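Local coordinates for halorhodopsin (Halobacterium salinarum, PDB 2JAF), which pumps chloride ions into the archaeal cell across the membrane, driven by light absorbed by a covalently bound retinal, at residues N36-A40 and D238-Y243; L61-T66 and L121-L126; G143-G148 and I167-F172; L179-A184 and F196-R200. The protein carries 2 engineered substitutions. Residue numbers count along the deposited sequence, not the author numbering.

Contact 1 (N36-A40 and D238-Y243); sequences NVALA and DVFAKY. With RET (retinal), chain G.
Neighbouring parallel helices can stay wide apart at a ligand site and let one aromatic ring bridge the gap. Residues 36-40 and 238-243 lie within long helices, running the same way at 23° (signed crossing -23°) with axes 11.3 Å apart. N36 sits opposite V239 (CA to CA 7.5 Å) and A40 opposite Y243 (CA to CA 6.9 Å). The bump is the Y243 ring (chi1 -42°), which reaches into the hollow beside N36, L39 and A40. A40 CA lies over its face, 4.2 Å from the ring centroid in a CH-pi contact; A40 CB comes 3.7 Å from Y243 CZ, and L39 CB 3.9 Å from Y243 CE2. In this seven-helix retinal-protein fold the first and last helices thus close the bundle, and a pi-type turn at 239-243 widens the last helix where K242 carries retinal, its NZ 1.3 Å from RET C15. One turn earlier, at the N36-V239 level, V239 CG2 abuts both L39 CD1 (3.8 Å) and N36 OD1 (3.3 Å). N36 (chi1 m) has its CA-to-CB bond toward the other helix; ND2 is hydrogen-bonded to Y77 OH and S235 O, whereas OD1 has no polar partner in the model. Y243 OH is hydrogen-bonded to S73. On the pocket side, D238 OD1 stands 3.6 Å from K242 NZ in a salt bridge, while Y77 and Y210 hold the carboxylate by hydrogen bonds.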
# COMPACT_ATOMS: atom_id res chain seq x y z
N ASN A 36 1.04 11.84 23.60
CA ASN A 36 1.60 11.96 22.26
C ASN A 36 0.72 12.69 21.26
O ASN A 36 1.20 13.13 20.22
CB ASN A 36 2.05 10.60 21.73
CG ASN A 36 3.43 10.23 22.23
OD1 ASN A 36 4.14 11.08 22.79
ND2 ASN A 36 3.83 8.98 22.04
N VAL A 37 -0.57 12.83 21.56
CA VAL A 37 -1.41 13.59 20.66
C VAL A 37 -0.90 15.02 20.80
O VAL A 37 -0.75 15.76 19.82
CB VAL A 37 -2.90 13.53 21.08
CG1 VAL A 37 -3.69 14.61 20.34
CG2 VAL A 37 -3.48 12.16 20.75
N ALA A 38 -0.59 15.41 22.04
CA ALA A 38 -0.08 16.75 22.31
C ALA A 38 1.33 16.94 21.75
O ALA A 38 1.61 17.94 21.08
CB ALA A 38 -0.09 17.02 23.80
N LEU A 39 2.22 16.00 22.03
CA LEU A 39 3.59 16.12 21.55
C LEU A 39 3.67 16.10 20.03
O LEU A 39 4.44 16.85 19.43
CB LEU A 39 4.48 15.03 22.16
CG LEU A 39 4.69 15.15 23.68
CD1 LEU A 39 5.64 14.06 24.17
CD2 LEU A 39 5.26 16.53 23.99
N ALA A 40 2.88 15.24 19.39
CA ALA A 40 2.89 15.18 17.93
C ALA A 40 2.31 16.50 17.40
O ALA A 40 2.75 17.00 16.36
CB ALA A 40 2.05 14.00 17.45
N ASP A 238 8.28 6.27 20.49
CA ASP A 238 7.76 7.15 19.44
C ASP A 238 8.28 8.58 19.60
O ASP A 238 8.59 9.24 18.61
CB ASP A 238 6.23 7.18 19.46
CG ASP A 238 5.60 6.02 18.69
OD1 ASP A 238 6.33 5.17 18.13
OD2 ASP A 238 4.35 5.97 18.65
N VAL A 239 8.36 9.06 20.84
CA VAL A 239 8.82 10.42 21.07
C VAL A 239 10.21 10.62 20.48
O VAL A 239 10.47 11.61 19.82
CB VAL A 239 8.86 10.76 22.59
CG1 VAL A 239 9.58 12.09 22.80
CG2 VAL A 239 7.44 10.85 23.14
N PHE A 240 11.10 9.65 20.71
CA PHE A 240 12.46 9.76 20.19
C PHE A 240 12.63 9.31 18.74
O PHE A 240 13.30 9.99 17.95
CB PHE A 240 13.41 8.97 21.11
CG PHE A 240 13.58 9.60 22.47
CD1 PHE A 240 14.41 10.71 22.64
CD2 PHE A 240 12.85 9.14 23.55
CE1 PHE A 240 14.49 11.35 23.87
CE2 PHE A 240 12.92 9.78 24.79
CZ PHE A 240 13.74 10.89 24.95
N ALA A 241 12.02 8.18 18.38
CA ALA A 241 12.16 7.68 17.01
C ALA A 241 11.45 8.54 15.98
O ALA A 241 11.78 8.48 14.79
CB ALA A 241 11.68 6.24 16.93
N LYS A 242 10.47 9.32 16.41
CA LYS A 242 9.74 10.19 15.48
C LYS A 242 9.96 11.68 15.68
O LYS A 242 10.52 12.36 14.81
CB LYS A 242 8.23 9.93 15.55
CG LYS A 242 7.77 8.65 14.90
CD LYS A 242 6.25 8.54 15.02
CE LYS A 242 5.68 7.39 14.20
NZ LYS A 242 6.13 6.09 14.68
N TYR A 243 9.50 12.21 16.81
CA TYR A 243 9.59 13.64 17.05
C TYR A 243 11.02 14.16 17.19
O TYR A 243 11.40 15.08 16.46
CB TYR A 243 8.75 14.04 18.27
CG TYR A 243 7.39 13.36 18.33
CD1 TYR A 243 6.68 13.05 17.17
CD2 TYR A 243 6.84 12.98 19.55
CE1 TYR A 243 5.47 12.35 17.22
CE2 TYR A 243 5.63 12.28 19.62
CZ TYR A 243 4.95 11.97 18.45
OH TYR A 243 3.80 11.22 18.51
C1 RET G . 7.43 -5.64 15.86
C2 RET G . 7.16 -7.16 16.28
C3 RET G . 7.75 -8.25 15.35
C4 RET G . 9.34 -8.11 15.25
C5 RET G . 9.85 -6.65 14.91
C6 RET G . 8.95 -5.42 15.20
C7 RET G . 9.45 -4.08 14.76
C8 RET G . 8.87 -2.84 14.75
C9 RET G . 9.58 -1.61 14.51
C10 RET G . 8.71 -0.53 14.69
C11 RET G . 9.09 0.79 14.57
C12 RET G . 8.16 1.81 14.84
C13 RET G . 8.45 3.22 14.65
C14 RET G . 7.32 4.05 14.94
C15 RET G . 7.23 5.39 14.66
C16 RET G . 6.29 -5.33 14.82
C17 RET G . 7.22 -4.78 17.21
C18 RET G . 11.25 -6.57 14.32
C19 RET G . 11.18 -1.56 14.25
C20 RET G . 9.83 3.75 14.23

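Contact 2 (L61-T66 and L121-L126)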
# COMPACT_ATOMS: atom_id res chain seq x y z
N LEU A 61 11.55 19.60 0.11
CA LEU A 61 11.01 18.26 -0.10
C LEU A 61 11.17 17.37 1.13
O LEU A 61 10.26 16.65 1.51
CB LEU A 61 11.69 17.60 -1.30
CG LEU A 61 11.26 16.18 -1.65
CD1 LEU A 61 9.77 16.13 -1.92
CD2 LEU A 61 12.05 15.70 -2.86
N ILE A 62 12.35 17.42 1.74
CA ILE A 62 12.61 16.62 2.93
C ILE A 62 11.79 17.20 4.08
O ILE A 62 11.36 16.48 4.97
CB ILE A 62 14.11 16.61 3.29
CG1 ILE A 62 14.91 15.97 2.15
CG2 ILE A 62 14.34 15.84 4.58
CD1 ILE A 62 16.41 16.00 2.35
N TRP A 63 11.57 18.51 4.03
CA TRP A 63 10.78 19.19 5.04
C TRP A 63 9.35 18.63 5.05
O TRP A 63 8.79 18.36 6.12
CB TRP A 63 10.73 20.69 4.76
CG TRP A 63 9.81 21.45 5.67
CD1 TRP A 63 9.90 21.55 7.03
CD2 TRP A 63 8.67 22.23 5.28
NE1 TRP A 63 8.88 22.34 7.51
CE2 TRP A 63 8.11 22.77 6.46
CE3 TRP A 63 8.06 22.51 4.05
CZ2 TRP A 63 6.98 23.59 6.45
CZ3 TRP A 63 6.93 23.33 4.04
CH2 TRP A 63 6.40 23.86 5.23
N GLY A 64 8.78 18.46 3.86
CA GLY A 64 7.43 17.93 3.75
C GLY A 64 7.33 16.49 4.23
O GLY A 64 6.40 16.14 4.96
N ALA A 65 8.27 15.66 3.82
CA ALA A 65 8.29 14.26 4.23
C ALA A 65 8.41 14.19 5.74
O ALA A 65 7.80 13.33 6.39
CB ALA A 65 9.46 13.54 3.57
N THR A 66 9.19 15.10 6.31
CA THR A 66 9.39 15.13 7.75
C THR A 66 8.13 15.59 8.49
O THR A 66 7.80 15.06 9.55
CB THR A 66 10.57 16.05 8.12
OG1 THR A 66 11.75 15.59 7.46
CG2 THR A 66 10.81 16.04 9.62
N LEU A 121 11.79 7.39 3.94
CA LEU A 121 11.76 8.27 2.78
C LEU A 121 12.59 9.52 3.09
O LEU A 121 13.42 9.94 2.29
CB LEU A 121 10.32 8.68 2.45
CG LEU A 121 10.17 9.73 1.34
CD1 LEU A 121 10.80 9.21 0.05
CD2 LEU A 121 8.71 10.05 1.14
N ALA A 122 12.37 10.10 4.27
CA ALA A 122 13.10 11.29 4.68
C ALA A 122 14.60 11.01 4.72
O ALA A 122 15.40 11.79 4.20
CB ALA A 122 12.62 11.77 6.05
N LEU A 123 14.97 9.90 5.34
CA LEU A 123 16.37 9.51 5.44
C LEU A 123 16.95 9.22 4.06
O LEU A 123 18.10 9.55 3.76
CB LEU A 123 16.50 8.26 6.32
CG LEU A 123 17.65 8.12 7.32
CD1 LEU A 123 17.98 6.64 7.42
CD2 LEU A 123 18.88 8.90 6.89
N GLY A 124 16.14 8.57 3.21
CA GLY A 124 16.59 8.24 1.87
C GLY A 124 16.85 9.46 1.01
O GLY A 124 17.84 9.50 0.27
N LEU A 125 15.97 10.45 1.09
CA LEU A 125 16.14 11.67 0.32
C LEU A 125 17.40 12.38 0.81
O LEU A 125 18.23 12.80 0.01
CB LEU A 125 14.92 12.58 0.50
CG LEU A 125 13.60 12.07 -0.08
CD1 LEU A 125 12.45 12.98 0.31
CD2 LEU A 125 13.71 11.98 -1.60
N LEU A 126 17.55 12.48 2.12
CA LEU A 126 18.72 13.12 2.70
C LEU A 126 20.00 12.48 2.19
O LEU A 126 20.96 13.16 1.84
CB LEU A 126 18.67 13.03 4.23
CG LEU A 126 19.84 13.64 5.00
CD1 LEU A 126 19.91 15.14 4.74
CD2 LEU A 126 19.67 13.36 6.48
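An antiparallel helix pair can be joined by apolar side chains alone, as residues 61-66 and 121-126 illustrate. Their axes approach to 9.1 Å at 165°, and the backbones are nearest at I62 and A122 (CA to CA 5.6 Å). The contact between them is apolar. The end of the I62 side chain reaches helix 121-126, its CG1 3.8 Å from L125 CB and its CD1 3.7 Å from L126 CA. L125 points back, its CD1 3.9 Å from L61 CG. The small A65 and A122 meet CB to CB at 4.4 Å, and L121 CD2 closes on A65 CB at 4.3 Å. The T66 hydroxyl is satisfied within its own helix: OG1 donates to I62 O at 2.7 Å, leaving T66 OG1 only in van der Waals contact with A122 CB (4.2 Å). On the outer side, L61, L121 and L125 also pack on T136 and G132 of a second subunit. The result is a helix-helix seam of the seven-helix bundle, joining its second and third helices beside a subunit interface of the trimer.

Contact 3 (G143-G148 and I167-F172); sequences GMCVTG and ISCAFF. With RET (retinal), chain G; PLM (palmitic acid), chain D.
Close helix approach is eased where glycine or serine lies at the contact. Residues 143-148 and 167-172 are helical throughout and antiparallel (166°), their axes 7.9 Å apart; M144 and S168 face each other with CA atoms only 4.3 Å apart. S168 takes the t rotamer, so that its OG donates to M144 O at 2.8 Å. F171 (chi1 -80°, chi2 -64°) lays its ring on G143, whose CA is 3.9 Å from the ring centroid, 9° off the normal, a CH-pi contact; a CB on G143 would clash with the ring. T147 is in p, which folds OG1 back onto G143 O (2.7 Å) and sets it 3.2 Å from S168 CB. M144 packs its CB on F171 CB (3.7 Å), then extends t,t, with chi3 p, to bring SD to F172 (chi1 t), 4.6 Å from the ring centroid in an oblique Met-aromatic contact. M144, G148, S168 and F172 line the retinal pocket: at the ring, S168 OG is 3.3 Å from RET C3, F172 CD2 3.9 Å from RET C18 and G148 CA 3.8 Å from RET C16, where a CB would collide; on the polyene, M144 CE is 3.7 Å from RET C9. Chemically, S168 OG donates its proton to M144 O, which ties the helices, so what it offers to RET C3 is van der Waals contact.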
# COMPACT_ATOMS: atom_id res chain seq x y z
N GLY A 143 6.60 -5.18 4.97
CA GLY A 143 6.52 -6.58 5.35
C GLY A 143 6.74 -6.76 6.84
O GLY A 143 6.05 -7.55 7.49
N MET A 144 7.69 -6.02 7.40
CA MET A 144 7.98 -6.10 8.83
C MET A 144 6.74 -5.70 9.62
O MET A 144 6.34 -6.37 10.57
CB MET A 144 9.16 -5.17 9.18
CG MET A 144 9.45 -5.01 10.68
SD MET A 144 10.67 -3.69 11.00
CE MET A 144 9.62 -2.25 10.87
N CYS A 145 6.11 -4.61 9.19
CA CYS A 145 4.93 -4.12 9.88
C CYS A 145 3.72 -5.03 9.80
O CYS A 145 3.04 -5.25 10.80
CB CYS A 145 4.55 -2.73 9.34
SG CYS A 145 5.77 -1.47 9.74
N VAL A 146 3.44 -5.57 8.62
CA VAL A 146 2.28 -6.43 8.46
C VAL A 146 2.45 -7.80 9.11
O VAL A 146 1.47 -8.39 9.58
CB VAL A 146 1.90 -6.62 6.97
CG1 VAL A 146 1.58 -5.27 6.34
CG2 VAL A 146 3.03 -7.32 6.21
N THR A 147 3.67 -8.31 9.15
CA THR A 147 3.88 -9.59 9.79
C THR A 147 3.81 -9.39 11.30
O THR A 147 3.42 -10.28 12.04
CB THR A 147 5.21 -10.25 9.34
OG1 THR A 147 6.29 -9.31 9.48
CG2 THR A 147 5.11 -10.68 7.89
N GLY A 148 4.18 -8.19 11.75
CA GLY A 148 4.09 -7.89 13.16
C GLY A 148 2.63 -7.84 13.56
O GLY A 148 2.25 -8.31 14.63
N ILE A 167 9.71 -13.79 11.33
CA ILE A 167 9.75 -13.31 9.95
C ILE A 167 9.80 -11.79 9.92
O ILE A 167 10.47 -11.19 9.08
CB ILE A 167 8.53 -13.80 9.15
CG1 ILE A 167 8.57 -15.33 9.01
CG2 ILE A 167 8.52 -13.18 7.76
CD1 ILE A 167 9.76 -15.83 8.22
N SER A 168 9.09 -11.15 10.85
CA SER A 168 9.10 -9.70 10.92
C SER A 168 10.54 -9.24 11.19
O SER A 168 11.01 -8.25 10.63
CB SER A 168 8.18 -9.23 12.05
OG SER A 168 8.15 -7.81 12.14
N CYS A 169 11.25 -9.98 12.05
CA CYS A 169 12.64 -9.66 12.37
C CYS A 169 13.50 -9.77 11.11
O CYS A 169 14.42 -8.98 10.90
CB CYS A 169 13.18 -10.61 13.45
SG CYS A 169 12.61 -10.27 15.15
N ALA A 170 13.20 -10.76 10.27
CA ALA A 170 13.94 -10.95 9.04
C ALA A 170 13.78 -9.74 8.12
O ALA A 170 14.74 -9.29 7.50
CB ALA A 170 13.47 -12.22 8.33
N PHE A 171 12.56 -9.22 8.01
CA PHE A 171 12.34 -8.04 7.18
C PHE A 171 13.09 -6.85 7.76
O PHE A 171 13.65 -6.03 7.02
CB PHE A 171 10.85 -7.71 7.10
CG PHE A 171 10.08 -8.56 6.13
CD1 PHE A 171 10.36 -8.51 4.77
CD2 PHE A 171 9.05 -9.39 6.57
CE1 PHE A 171 9.62 -9.27 3.85
CE2 PHE A 171 8.31 -10.16 5.66
CZ PHE A 171 8.60 -10.09 4.30
N PHE A 172 13.11 -6.77 9.08
CA PHE A 172 13.80 -5.69 9.78
C PHE A 172 15.28 -5.71 9.41
O PHE A 172 15.89 -4.66 9.20
CB PHE A 172 13.60 -5.87 11.29
CG PHE A 172 14.25 -4.80 12.14
CD1 PHE A 172 14.31 -3.48 11.71
CD2 PHE A 172 14.73 -5.11 13.41
CE1 PHE A 172 14.84 -2.47 12.52
CE2 PHE A 172 15.27 -4.12 14.24
CZ PHE A 172 15.32 -2.80 13.80
C1 RET G . 7.43 -5.64 15.86
C2 RET G . 7.16 -7.16 16.28
C3 RET G . 7.75 -8.25 15.35
C4 RET G . 9.34 -8.11 15.25
C5 RET G . 9.85 -6.65 14.91
C6 RET G . 8.95 -5.42 15.20
C7 RET G . 9.45 -4.08 14.76
C8 RET G . 8.87 -2.84 14.75
C9 RET G . 9.58 -1.61 14.51
C10 RET G . 8.71 -0.53 14.69
C11 RET G . 9.09 0.79 14.57
C12 RET G . 8.16 1.81 14.84
C13 RET G . 8.45 3.22 14.65
C14 RET G . 7.32 4.05 14.94
C15 RET G . 7.23 5.39 14.66
C16 RET G . 6.29 -5.33 14.82
C17 RET G . 7.22 -4.78 17.21
C18 RET G . 11.25 -6.57 14.32
C19 RET G . 11.18 -1.56 14.25
C20 RET G . 9.83 3.75 14.23
C1 PLM D . 0.21 -12.41 5.90
O1 PLM D . -0.11 -12.84 7.02
O2 PLM D . 1.08 -12.97 5.20
C2 PLM D . -0.52 -11.18 5.39
C3 PLM D . 0.36 -10.06 4.84
C4 PLM D . -0.55 -8.95 4.36
C5 PLM D . 0.28 -7.80 3.82
C6 PLM D . -0.11 -7.43 2.40
C7 PLM D . 0.60 -6.11 2.14
C8 PLM D . 0.32 -5.59 0.75
C9 PLM D . 1.08 -4.29 0.55
CA PLM D . 0.81 -3.70 -0.82
CB PLM D . 1.75 -2.64 -1.37
CC PLM D . 3.20 -3.05 -1.60
CD PLM D . 3.94 -1.86 -2.20
CE PLM D . 5.40 -2.21 -2.48
CF PLM D . 6.13 -0.94 -2.86
CG PLM D . 7.60 -1.23 -3.15

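Contact 4 (L179-A184 and F196-R200); sequences LVTDWA and FDTLR
A break in a helix exposes carbonyl groups that a neighbouring helix can use. The helix is interrupted around T181 (phi/psi -123/-104), and helix 182-190 follows; residues 196-200 are helical. The contact thus joins the end of the fifth helix of the seven-helix retinal-protein bundle, and the short helix after it, to the sixth. L179 faces R200 (CA to CA 6.8 Å) and A184 faces F196 (CA to CA 7.4 Å). F196 buries the largest area of the contact (77 Å²): with chi1 t and chi2 76° its ring crosses to the break, CE2 lying 3.5 Å from A184 CA and CZ 3.9 Å from W183 CB, while the carbonyl of W183 stands over one ring face. R200 is extended at chi1 and chi2 and turned to p at chi3, so that NH1 donates to L179 O at 3.0 Å, nearly straight (167°); A184 CB rests 3.6 Å from the same NH1. L179 CD2 lies 4.2 Å from F196 CZ, and L123 packs on both. L179 O is 5.3 Å from W183 N, too far for the helical bond, so R200 supplies a replacement donor; D197 OD1, 3.2 Å from R200 NH2, adds a salt bridge by charge alone.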
# COMPACT_ATOMS: atom_id res chain seq x y z
N LEU A 179 20.93 0.50 5.56
CA LEU A 179 21.55 1.55 6.37
C LEU A 179 23.04 1.32 6.61
O LEU A 179 23.81 2.28 6.74
CB LEU A 179 20.83 1.68 7.71
CG LEU A 179 19.34 2.01 7.66
CD1 LEU A 179 18.78 2.05 9.07
CD2 LEU A 179 19.13 3.34 6.96
N VAL A 180 23.45 0.06 6.66
CA VAL A 180 24.85 -0.28 6.90
C VAL A 180 25.66 -0.41 5.62
O VAL A 180 26.89 -0.52 5.67
CB VAL A 180 24.98 -1.61 7.69
CG1 VAL A 180 24.12 -1.55 8.94
CG2 VAL A 180 24.57 -2.77 6.81
N THR A 181 24.99 -0.41 4.47
CA THR A 181 25.71 -0.55 3.21
C THR A 181 25.53 0.57 2.19
O THR A 181 26.10 1.65 2.35
CB THR A 181 25.41 -1.93 2.54
OG1 THR A 181 24.00 -2.08 2.33
CG2 THR A 181 25.92 -3.06 3.42
N ASP A 182 24.75 0.32 1.14
CA ASP A 182 24.58 1.32 0.08
C ASP A 182 24.02 2.69 0.46
O ASP A 182 24.40 3.69 -0.15
CB ASP A 182 23.75 0.73 -1.07
CG ASP A 182 22.34 0.40 -0.67
OD1 ASP A 182 22.15 -0.27 0.35
OD2 ASP A 182 21.42 0.82 -1.40
N TRP A 183 23.15 2.76 1.46
CA TRP A 183 22.61 4.06 1.87
C TRP A 183 23.72 4.91 2.49
O TRP A 183 23.69 6.14 2.39
CB TRP A 183 21.46 3.88 2.87
CG TRP A 183 20.16 3.53 2.22
CD1 TRP A 183 19.97 2.73 1.13
CD2 TRP A 183 18.85 3.95 2.63
NE1 TRP A 183 18.63 2.62 0.84
CE2 TRP A 183 17.92 3.35 1.75
CE3 TRP A 183 18.37 4.76 3.67
CZ2 TRP A 183 16.54 3.55 1.87
CZ3 TRP A 183 17.00 4.96 3.79
CH2 TRP A 183 16.10 4.35 2.89
N ALA A 184 24.69 4.26 3.12
CA ALA A 184 25.80 4.97 3.75
C ALA A 184 26.78 5.48 2.69
O ALA A 184 27.32 6.58 2.81
CB ALA A 184 26.53 4.06 4.72
N PHE A 196 23.88 11.65 8.42
CA PHE A 196 23.35 10.31 8.18
C PHE A 196 23.83 9.36 9.28
O PHE A 196 23.05 8.58 9.82
CB PHE A 196 23.82 9.77 6.82
CG PHE A 196 23.38 8.36 6.55
CD1 PHE A 196 22.06 8.08 6.20
CD2 PHE A 196 24.27 7.30 6.69
CE1 PHE A 196 21.64 6.76 5.98
CE2 PHE A 196 23.86 5.98 6.48
CZ PHE A 196 22.55 5.72 6.13
N ASP A 197 25.12 9.41 9.59
CA ASP A 197 25.70 8.54 10.61
C ASP A 197 25.05 8.77 11.98
O ASP A 197 24.85 7.82 12.74
CB ASP A 197 27.22 8.76 10.71
CG ASP A 197 27.97 8.19 9.52
OD1 ASP A 197 27.43 7.30 8.83
OD2 ASP A 197 29.12 8.61 9.28
N THR A 198 24.72 10.02 12.28
CA THR A 198 24.06 10.35 13.54
C THR A 198 22.65 9.75 13.54
O THR A 198 22.24 9.08 14.49
CB THR A 198 23.95 11.87 13.73
OG1 THR A 198 25.25 12.42 13.96
CG2 THR A 198 23.04 12.21 14.90
N LEU A 199 21.92 10.00 12.46
CA LEU A 199 20.55 9.52 12.35
C LEU A 199 20.47 8.00 12.27
O LEU A 199 19.49 7.40 12.73
CB LEU A 199 19.87 10.15 11.12
CG LEU A 199 19.71 11.67 11.18
CD1 LEU A 199 19.07 12.18 9.90
CD2 LEU A 199 18.86 12.07 12.39
N ARG A 200 21.49 7.38 11.68
CA ARG A 200 21.52 5.93 11.56
C ARG A 200 21.59 5.27 12.93
O ARG A 200 20.94 4.25 13.16
CB ARG A 200 22.72 5.51 10.70
CG ARG A 200 22.89 4.01 10.56
CD ARG A 200 23.97 3.69 9.54
NE ARG A 200 25.30 4.12 9.96
CZ ARG A 200 26.41 3.83 9.28
NH1 ARG A 200 26.34 3.12 8.16
NH2 ARG A 200 27.59 4.22 9.74

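Taken together, the four contacts use all seven long helices of the bundle: contact 1 joins helices 27-50 and 227-255, contact 2 helices 58-82 and 106-127, and contact 3 helices 131-153 and 158-180. Contact 4 ties helix 158-180 and the following 182-190 to 193-216. Along the chain contacts 2, 3 and 4 come in series, between the two segments of contact 1. Contacts 1 and 3 lie on opposite sides of the chain's centre, 23 Å between their centres, and grip the two ends of retinal. Contacts 2 and 4, 14 Å between centres, touch directly, L123 CD2 meeting F196 CD1 at 3.4 Å, and so form one continuous packed region away from the chromophore.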